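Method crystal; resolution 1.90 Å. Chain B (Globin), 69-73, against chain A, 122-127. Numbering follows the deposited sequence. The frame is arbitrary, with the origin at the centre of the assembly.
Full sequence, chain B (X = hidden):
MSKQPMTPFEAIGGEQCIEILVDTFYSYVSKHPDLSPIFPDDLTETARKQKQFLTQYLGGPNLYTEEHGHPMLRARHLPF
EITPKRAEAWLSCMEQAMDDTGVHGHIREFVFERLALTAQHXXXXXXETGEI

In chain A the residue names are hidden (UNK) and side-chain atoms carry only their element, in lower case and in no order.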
# COMPACT_ATOMS: atom_id res chain seq x y z
N GLY B 69 -15.35 8.20 0.69
CA GLY B 69 -14.28 9.20 0.71
C GLY B 69 -12.89 8.61 0.92
O GLY B 69 -12.65 7.45 0.61
N HIS B 70 -11.96 9.43 1.40
CA HIS B 70 -10.61 8.93 1.68
C HIS B 70 -10.67 7.78 2.67
O HIS B 70 -11.49 7.79 3.60
CB HIS B 70 -9.70 10.04 2.20
CG HIS B 70 -9.31 11.03 1.15
ND1 HIS B 70 -8.60 10.68 0.03
CD2 HIS B 70 -9.53 12.37 1.06
CE1 HIS B 70 -8.41 11.75 -0.72
NE2 HIS B 70 -8.96 12.79 -0.12
N PRO B 71 -9.83 6.76 2.46
CA PRO B 71 -9.73 5.55 3.29
C PRO B 71 -9.40 5.86 4.73
O PRO B 71 -10.08 5.36 5.63
CB PRO B 71 -8.57 4.79 2.65
CG PRO B 71 -8.48 5.31 1.31
CD PRO B 71 -8.88 6.73 1.34
N MET B 72 -8.35 6.66 4.93
CA MET B 72 -7.84 7.02 6.27
C MET B 72 -8.02 5.85 7.24
O MET B 72 -8.60 5.98 8.33
CB MET B 72 -8.51 8.31 6.79
CG MET B 72 -10.01 8.22 7.11
SD MET B 72 -10.63 9.83 7.59
CE MET B 72 -10.82 10.62 5.99
N LEU B 73 -7.51 4.70 6.83
CA LEU B 73 -7.88 3.44 7.45
C LEU B 73 -7.53 3.36 8.94
O LEU B 73 -8.37 2.97 9.76
CB LEU B 73 -7.23 2.28 6.68
CG LEU B 73 -7.88 0.92 6.95
CD1 LEU B 73 -9.34 0.92 6.49
CD2 LEU B 73 -7.10 -0.19 6.27
N UNK A 122 -1.27 9.76 -3.93
CA UNK A 122 -1.23 8.72 -2.91
C UNK A 122 -1.91 9.15 -1.59
O UNK A 122 -2.41 8.30 -0.86
c UNK A 122 -0.56 7.22 -6.02
c UNK A 122 1.01 7.81 -3.82
c UNK A 122 0.21 8.29 -2.62
s UNK A 122 0.22 6.40 -4.61
N UNK A 123 -1.93 10.45 -1.31
CA UNK A 123 -2.47 10.98 -0.04
C UNK A 123 -3.88 10.47 0.21
O UNK A 123 -4.73 10.55 -0.67
c UNK A 123 -1.07 13.06 -0.03
c UNK A 123 -2.49 12.52 -0.01
c UNK A 123 -3.26 13.03 1.23
N UNK A 124 -4.12 9.92 1.40
CA UNK A 124 -5.39 9.27 1.66
C UNK A 124 -5.94 9.54 3.07
O UNK A 124 -6.90 8.93 3.49
c UNK A 124 -4.13 7.12 2.23
n UNK A 124 -3.49 6.12 1.65
c UNK A 124 -5.25 7.76 1.42
o UNK A 124 -3.87 7.49 3.39
N UNK A 125 -5.29 10.47 3.77
CA UNK A 125 -5.64 10.85 5.16
C UNK A 125 -5.51 12.36 5.25
O UNK A 125 -4.60 12.93 4.66
o UNK A 125 -4.63 8.77 5.89
c UNK A 125 -5.11 10.44 7.61
c UNK A 125 -4.69 10.17 6.16
N UNK A 126 -6.45 13.04 5.94
CA UNK A 126 -6.29 14.50 6.02
C UNK A 126 -5.12 14.97 6.90
O UNK A 126 -4.56 14.19 7.68
c UNK A 126 -8.19 13.79 7.27
c UNK A 126 -7.70 12.58 6.58
c UNK A 126 -7.63 14.96 6.59
N UNK A 127 -4.75 16.24 6.76
CA UNK A 127 -3.72 16.88 7.58
C UNK A 127 -4.00 16.96 9.08
O UNK A 127 -5.13 16.78 9.53
o UNK A 127 -1.33 17.61 6.24
n UNK A 127 -2.37 19.28 5.15
c UNK A 127 -2.29 18.37 6.12
c UNK A 127 -3.46 18.30 7.07

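Position 122 of chain A carries four side-chain atoms, three carbons and a sulfur, in an unbranched chain with the sulfur between the second carbon and the last. A thioether in that place identifies Met A122. It is buried, and an unbranched apolar side chain is at home in a buried site; that side chain is out of reach of the chain B stretch.

Position 123 has three carbons, one bonded to the CA and carrying the other two. This fork at the beta carbon, with no heteroatom, is Val A123. Its side chain comes within contact distance of no atom of the chain B stretch; the backbone makes the contact, with O of Val A123 lying 3.9 Å from CE1 of His B70, oblique to the imidazole ring.

Position 124 shows two carbons in line, the second bearing one oxygen and one nitrogen: a carboxamide on a short stem. This is Asn A124. Its CB packs 3.8 Å from CD of Pro B71, while both polar atoms of the amide find hydrogen bonds elsewhere in the structure, which suits a polar side chain to a buried site. Its backbone O receives a hydrogen bond from N of Met B72, at 3.1 Å, and also lies 3.3 Å from CB of His B70.

Position 125 has one carbon carrying an oxygen and a second carbon. The branch at CB, with one arm a hydroxyl, marks Thr A125. OG1 of Thr A125 donates a hydrogen bond to OD1 of Asn A124 at 2.9 Å, linking neighbouring side chains, and the same OG1 sits 3.7 Å from CA of Met B72.

Position 126 has three carbons that close a ring onto the backbone nitrogen, the signature of Pro A126. Its ring offers an apolar surface to Met B72, whose CE approaches CD of Pro A126 to 3.7 Å.

Position 127 repeats the pattern of two carbons, the second with an oxygen and a nitrogen, giving Asn A127. It is poorly ordered and out of reach of the chain B stretch.

The contact, burying 256 Å² in all, joins residues in loop conformation on both chains through a single hydrogen bond. The carbonyl of Asn A124 is its focus: O of Asn A124 accepts from N of Met B72, with an N-H...O angle of 139°, and lies 3.7 Å from CD of Pro B71. Beyond this polar point, the side chain of Met B72, p at chi1, t at chi2 and p at chi3, places its CE against the ring of Pro A126, adding an apolar contact to the backbone bond.

Chain A, residues 122-127: MVNTPN
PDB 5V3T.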